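PDB 4AO9: beta-phenylalanine aminotransferase, which catalyses the pyridoxal-5'-phosphate-dependent transfer of the amino group of beta-phenylalanine, probably to a keto acid acceptor. Local coordinates for residues Tyr89-Val100 / Ile413-Ser424. Residues are numbered along the deposited sequence; the frame is centred on the assembly and turned at random.
Sequences YADFIAEYTAGV and IYSSPRGFVVLS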
loop_
_atom_site.group_PDB
_atom_site.type_symbol
_atom_site.label_atom_id
_atom_site.label_comp_id
_atom_site.label_asym_id
_atom_site.label_seq_id
_atom_site.Cartn_x
_atom_site.Cartn_y
_atom_site.Cartn_z
ATOM N N TYR A 89 -17.559 23.548 -5.116
ATOM C CA TYR A 89 -18.454 22.741 -4.301
ATOM C C TYR A 89 -18.043 22.725 -2.842
ATOM O O TYR A 89 -16.848 22.791 -2.515
ATOM C CB TYR A 89 -18.451 21.282 -4.757
ATOM C CG TYR A 89 -18.681 21.050 -6.221
ATOM C CD1 TYR A 89 -19.975 20.963 -6.736
ATOM C CD2 TYR A 89 -17.603 20.891 -7.090
ATOM C CE1 TYR A 89 -20.189 20.733 -8.084
ATOM C CE2 TYR A 89 -17.807 20.664 -8.430
ATOM C CZ TYR A 89 -19.098 20.583 -8.924
ATOM O OH TYR A 89 -19.283 20.347 -10.262
ATOM N N ALA A 90 -19.036 22.606 -1.968
ATOM C CA ALA A 90 -18.775 22.174 -0.606
ATOM C C ALA A 90 -18.595 20.665 -0.644
ATOM O O ALA A 90 -19.429 19.947 -1.205
ATOM C CB ALA A 90 -19.934 22.554 0.317
ATOM N N ASP A 91 -17.489 20.208 -0.061
ATOM C CA ASP A 91 -17.092 18.797 -0.065
ATOM C C ASP A 91 -17.736 18.020 1.087
ATOM O O ASP A 91 -17.391 18.223 2.245
ATOM C CB ASP A 91 -15.570 18.728 0.063
ATOM C CG ASP A 91 -15.050 17.310 0.186
ATOM O OD1 ASP A 91 -15.776 16.365 -0.180
ATOM O OD2 ASP A 91 -13.906 17.162 0.650
ATOM N N PHE A 92 -18.644 17.116 0.739
ATOM C CA PHE A 92 -19.290 16.228 1.702
ATOM C C PHE A 92 -18.881 14.766 1.552
ATOM O O PHE A 92 -19.617 13.862 1.938
ATOM C CB PHE A 92 -20.820 16.389 1.634
ATOM C CG PHE A 92 -21.325 17.568 2.403
ATOM C CD1 PHE A 92 -21.287 18.845 1.850
ATOM C CD2 PHE A 92 -21.794 17.406 3.707
ATOM C CE1 PHE A 92 -21.738 19.940 2.579
ATOM C CE2 PHE A 92 -22.250 18.491 4.434
ATOM C CZ PHE A 92 -22.214 19.760 3.872
ATOM N N ILE A 93 -17.688 14.541 1.015
ATOM C CA ILE A 93 -17.159 13.172 0.905
ATOM C C ILE A 93 -15.722 13.036 1.466
ATOM O O ILE A 93 -15.358 11.990 2.008
ATOM C CB ILE A 93 -17.358 12.600 -0.545
ATOM C CG1 ILE A 93 -16.767 11.195 -0.696
ATOM C CG2 ILE A 93 -16.780 13.547 -1.588
ATOM C CD1 ILE A 93 -17.373 10.144 0.253
ATOM N N ALA A 94 -14.906 14.076 1.333
ATOM C CA ALA A 94 -13.626 14.167 2.055
ATOM C C ALA A 94 -12.771 12.896 2.000
ATOM O O ALA A 94 -12.430 12.308 3.037
ATOM C CB ALA A 94 -13.875 14.621 3.515
ATOM N N GLU A 95 -12.446 12.489 0.771
ATOM C CA GLU A 95 -11.584 11.340 0.488
ATOM C C GLU A 95 -12.030 10.078 1.226
ATOM O O GLU A 95 -11.216 9.322 1.756
ATOM C CB GLU A 95 -10.115 11.697 0.740
ATOM C CG GLU A 95 -9.120 10.835 -0.055
ATOM C CD GLU A 95 -9.266 11.001 -1.551
ATOM O OE1 GLU A 95 -10.086 10.294 -2.162
ATOM O OE2 GLU A 95 -8.546 11.833 -2.129
ATOM N N TYR A 96 -13.343 9.867 1.251
ATOM C CA TYR A 96 -13.917 8.644 1.810
ATOM C C TYR A 96 -13.445 8.429 3.247
ATOM O O TYR A 96 -13.132 7.314 3.650
ATOM C CB TYR A 96 -13.644 7.429 0.883
ATOM C CG TYR A 96 -14.552 7.472 -0.332
ATOM C CD1 TYR A 96 -14.256 8.289 -1.430
ATOM C CD2 TYR A 96 -15.746 6.758 -0.351
ATOM C CE1 TYR A 96 -15.125 8.370 -2.528
ATOM C CE2 TYR A 96 -16.605 6.823 -1.443
ATOM C CZ TYR A 96 -16.289 7.630 -2.521
ATOM O OH TYR A 96 -17.154 7.702 -3.585
ATOM N N THR A 97 -13.419 9.541 3.990
ATOM C CA THR A 97 -13.029 9.656 5.417
ATOM C C THR A 97 -11.549 9.934 5.673
ATOM O O THR A 97 -11.190 10.325 6.780
ATOM C CB THR A 97 -13.499 8.490 6.346
ATOM O OG1 THR A 97 -12.620 7.364 6.203
ATOM C CG2 THR A 97 -14.939 8.073 6.074
ATOM N N ALA A 98 -10.688 9.736 4.673
ATOM C CA ALA A 98 -9.264 10.029 4.863
ATOM C C ALA A 98 -9.006 11.529 5.021
ATOM O O ALA A 98 -8.069 11.935 5.712
ATOM C CB ALA A 98 -8.424 9.449 3.707
ATOM N N GLY A 99 -9.853 12.343 4.389
ATOM C CA GLY A 99 -9.633 13.794 4.284
ATOM C C GLY A 99 -10.259 14.615 5.403
ATOM O O GLY A 99 -10.791 15.697 5.170
ATOM N N VAL A 100 -10.157 14.128 6.637
ATOM C CA VAL A 100 -10.819 14.785 7.765
ATOM C C VAL A 100 -10.274 16.192 8.029
ATOM O O VAL A 100 -10.954 17.019 8.649
ATOM C CB VAL A 100 -10.784 13.900 9.052
ATOM C CG1 VAL A 100 -9.404 13.935 9.736
ATOM C CG2 VAL A 100 -11.897 14.309 10.022
ATOM N N ILE A 413 -22.782 21.025 -4.137
ATOM C CA ILE A 413 -22.350 20.045 -3.143
ATOM C C ILE A 413 -21.710 18.858 -3.855
ATOM O O ILE A 413 -22.310 18.247 -4.729
ATOM C CB ILE A 413 -23.535 19.598 -2.239
ATOM C CG1 ILE A 413 -23.922 20.744 -1.289
ATOM C CG2 ILE A 413 -23.186 18.313 -1.470
ATOM C CD1 ILE A 413 -25.309 20.646 -0.682
ATOM N N TYR A 414 -20.477 18.547 -3.466
ATOM C CA TYR A 414 -19.764 17.393 -4.002
ATOM C C TYR A 414 -19.876 16.251 -3.010
ATOM O O TYR A 414 -19.404 16.349 -1.882
ATOM C CB TYR A 414 -18.304 17.747 -4.245
ATOM C CG TYR A 414 -17.501 16.684 -4.960
ATOM C CD1 TYR A 414 -17.671 16.459 -6.322
ATOM C CD2 TYR A 414 -16.547 15.926 -4.278
ATOM C CE1 TYR A 414 -16.930 15.503 -6.992
ATOM C CE2 TYR A 414 -15.791 14.974 -4.936
ATOM C CZ TYR A 414 -15.998 14.758 -6.293
ATOM O OH TYR A 414 -15.250 13.813 -6.974
ATOM N N SER A 415 -20.532 15.190 -3.454
ATOM C CA SER A 415 -20.822 14.038 -2.625
ATOM C C SER A 415 -20.298 12.788 -3.315
ATOM O O SER A 415 -19.642 12.867 -4.351
ATOM C CB SER A 415 -22.339 13.919 -2.430
ATOM O OG SER A 415 -22.996 13.619 -3.660
ATOM N N SER A 416 -20.587 11.631 -2.737
ATOM C CA SER A 416 -20.260 10.369 -3.386
ATOM C C SER A 416 -21.468 9.807 -4.141
ATOM O O SER A 416 -22.618 9.942 -3.694
ATOM C CB SER A 416 -19.793 9.360 -2.350
ATOM O OG SER A 416 -20.804 9.165 -1.395
ATOM N N PRO A 417 -21.214 9.144 -5.284
ATOM C CA PRO A 417 -22.302 8.480 -5.994
ATOM C C PRO A 417 -23.112 7.536 -5.100
ATOM O O PRO A 417 -24.332 7.443 -5.265
ATOM C CB PRO A 417 -21.574 7.694 -7.082
ATOM C CG PRO A 417 -20.382 8.550 -7.394
ATOM C CD PRO A 417 -19.956 9.117 -6.061
ATOM N N ARG A 418 -22.452 6.861 -4.164
ATOM C CA ARG A 418 -23.143 5.875 -3.328
ATOM C C ARG A 418 -23.968 6.485 -2.189
ATOM O O ARG A 418 -24.617 5.748 -1.463
ATOM C CB ARG A 418 -22.183 4.782 -2.818
ATOM C CG ARG A 418 -21.244 5.178 -1.684
ATOM C CD ARG A 418 -20.164 4.099 -1.480
ATOM N NE ARG A 418 -19.422 4.302 -0.235
ATOM C CZ ARG A 418 -18.201 3.832 0.006
ATOM N NH1 ARG A 418 -17.546 3.128 -0.922
ATOM N NH2 ARG A 418 -17.620 4.079 1.171
ATOM N N GLY A 419 -23.942 7.812 -2.043
ATOM C CA GLY A 419 -24.742 8.496 -1.021
ATOM C C GLY A 419 -24.059 8.613 0.333
ATOM O O GLY A 419 -24.685 8.992 1.317
ATOM N N PHE A 420 -22.775 8.263 0.378
ATOM C CA PHE A 420 -21.935 8.361 1.578
ATOM C C PHE A 420 -21.585 9.821 1.863
ATOM O O PHE A 420 -21.041 10.506 0.998
ATOM C CB PHE A 420 -20.665 7.534 1.322
ATOM C CG PHE A 420 -19.728 7.382 2.499
ATOM C CD1 PHE A 420 -20.169 7.383 3.827
ATOM C CD2 PHE A 420 -18.368 7.163 2.254
ATOM C CE1 PHE A 420 -19.249 7.186 4.888
ATOM C CE2 PHE A 420 -17.458 6.947 3.300
ATOM C CZ PHE A 420 -17.898 6.964 4.623
ATOM N N VAL A 421 -21.937 10.286 3.062
ATOM C CA VAL A 421 -21.705 11.652 3.510
ATOM C C VAL A 421 -20.686 11.635 4.637
ATOM O O VAL A 421 -20.829 10.879 5.599
ATOM C CB VAL A 421 -23.021 12.285 4.015
ATOM C CG1 VAL A 421 -22.774 13.645 4.680
ATOM C CG2 VAL A 421 -24.004 12.415 2.867
ATOM N N VAL A 422 -19.654 12.467 4.508
ATOM C CA VAL A 422 -18.516 12.436 5.423
ATOM C C VAL A 422 -18.205 13.858 5.860
ATOM O O VAL A 422 -17.876 14.696 5.020
ATOM C CB VAL A 422 -17.256 11.856 4.712
ATOM C CG1 VAL A 422 -16.023 11.893 5.616
ATOM C CG2 VAL A 422 -17.500 10.429 4.209
ATOM N N LEU A 423 -18.302 14.129 7.157
ATOM C CA LEU A 423 -17.920 15.444 7.666
ATOM C C LEU A 423 -16.408 15.542 7.813
ATOM O O LEU A 423 -15.723 14.555 8.127
ATOM C CB LEU A 423 -18.617 15.743 9.003
ATOM C CG LEU A 423 -20.017 16.379 8.983
ATOM C CD1 LEU A 423 -20.881 16.089 7.731
ATOM C CD2 LEU A 423 -20.762 16.092 10.266
ATOM N N SER A 424 -15.886 16.729 7.524
ATOM C CA SER A 424 -14.490 17.063 7.771
ATOM C C SER A 424 -14.420 18.324 8.630
ATOM O O SER A 424 -15.411 19.060 8.741
ATOM C CB SER A 424 -13.738 17.239 6.448
ATOM O OG SER A 424 -14.365 18.220 5.636
HETATM O O HOH W 1 -16.508 17.057 4.489
HETATM O O HOH W 2 -13.021 18.487 3.033
HETATM O O HOH W 3 -19.568 6.206 -4.198
#
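Three backbone hydrogen bonds join Tyr89-Val100 to Ile413-Ser424. Tyr414 N donates to Ala90 O (2.9 Å), and Phe92 N to Tyr414 O (2.8 Å), which pairs strand 88-91 in parallel with strand 413-414. Phe92 O turns to the second arm, 420-422, and accepts from Val422 N at 2.9 Å.

Between the two arms sits Ile93. With CG1 anti to the backbone N (chi1 178°), its CD1 lies over the centre of the Tyr96 ring face, while CG2 reaches Tyr414 CD2 at 3.6 Å. Phe92 CD1 meets Ile413 CG2, and its CD2, at the ring edge, Val421 CG1. Val422 CG2 lies over the Phe420 ring face, and Thr97 CG2 meets Phe420 CZ at 3.5 Å. Tyr96 CE2 lies over the face of the Arg418 guanidinium, with the ring and guanidinium planes 73° apart.

In this class-III aminotransferase the contact links the four-stranded sheet ending in 413-414 to the three-stranded sheet ending in 420-422; the side chain of Thr97 lies about 6 Å from the bound pyridoxal-5'-phosphate and touches Lys287 of its pocket.

Asp91 OD1 accepts from Ile93 N, closing an Asx turn, and from Ala94 N, which widens it to an Asx motif, while OD2 is hydrogen-bonded to His103. One water donates to Asp91 O and Val422 O and accepts from Ser424 OG; another donates to Asp91 OD2 and Ser424 OG. Tyr414 OH is hydrogen-bonded to Thr123 O of the second subunit.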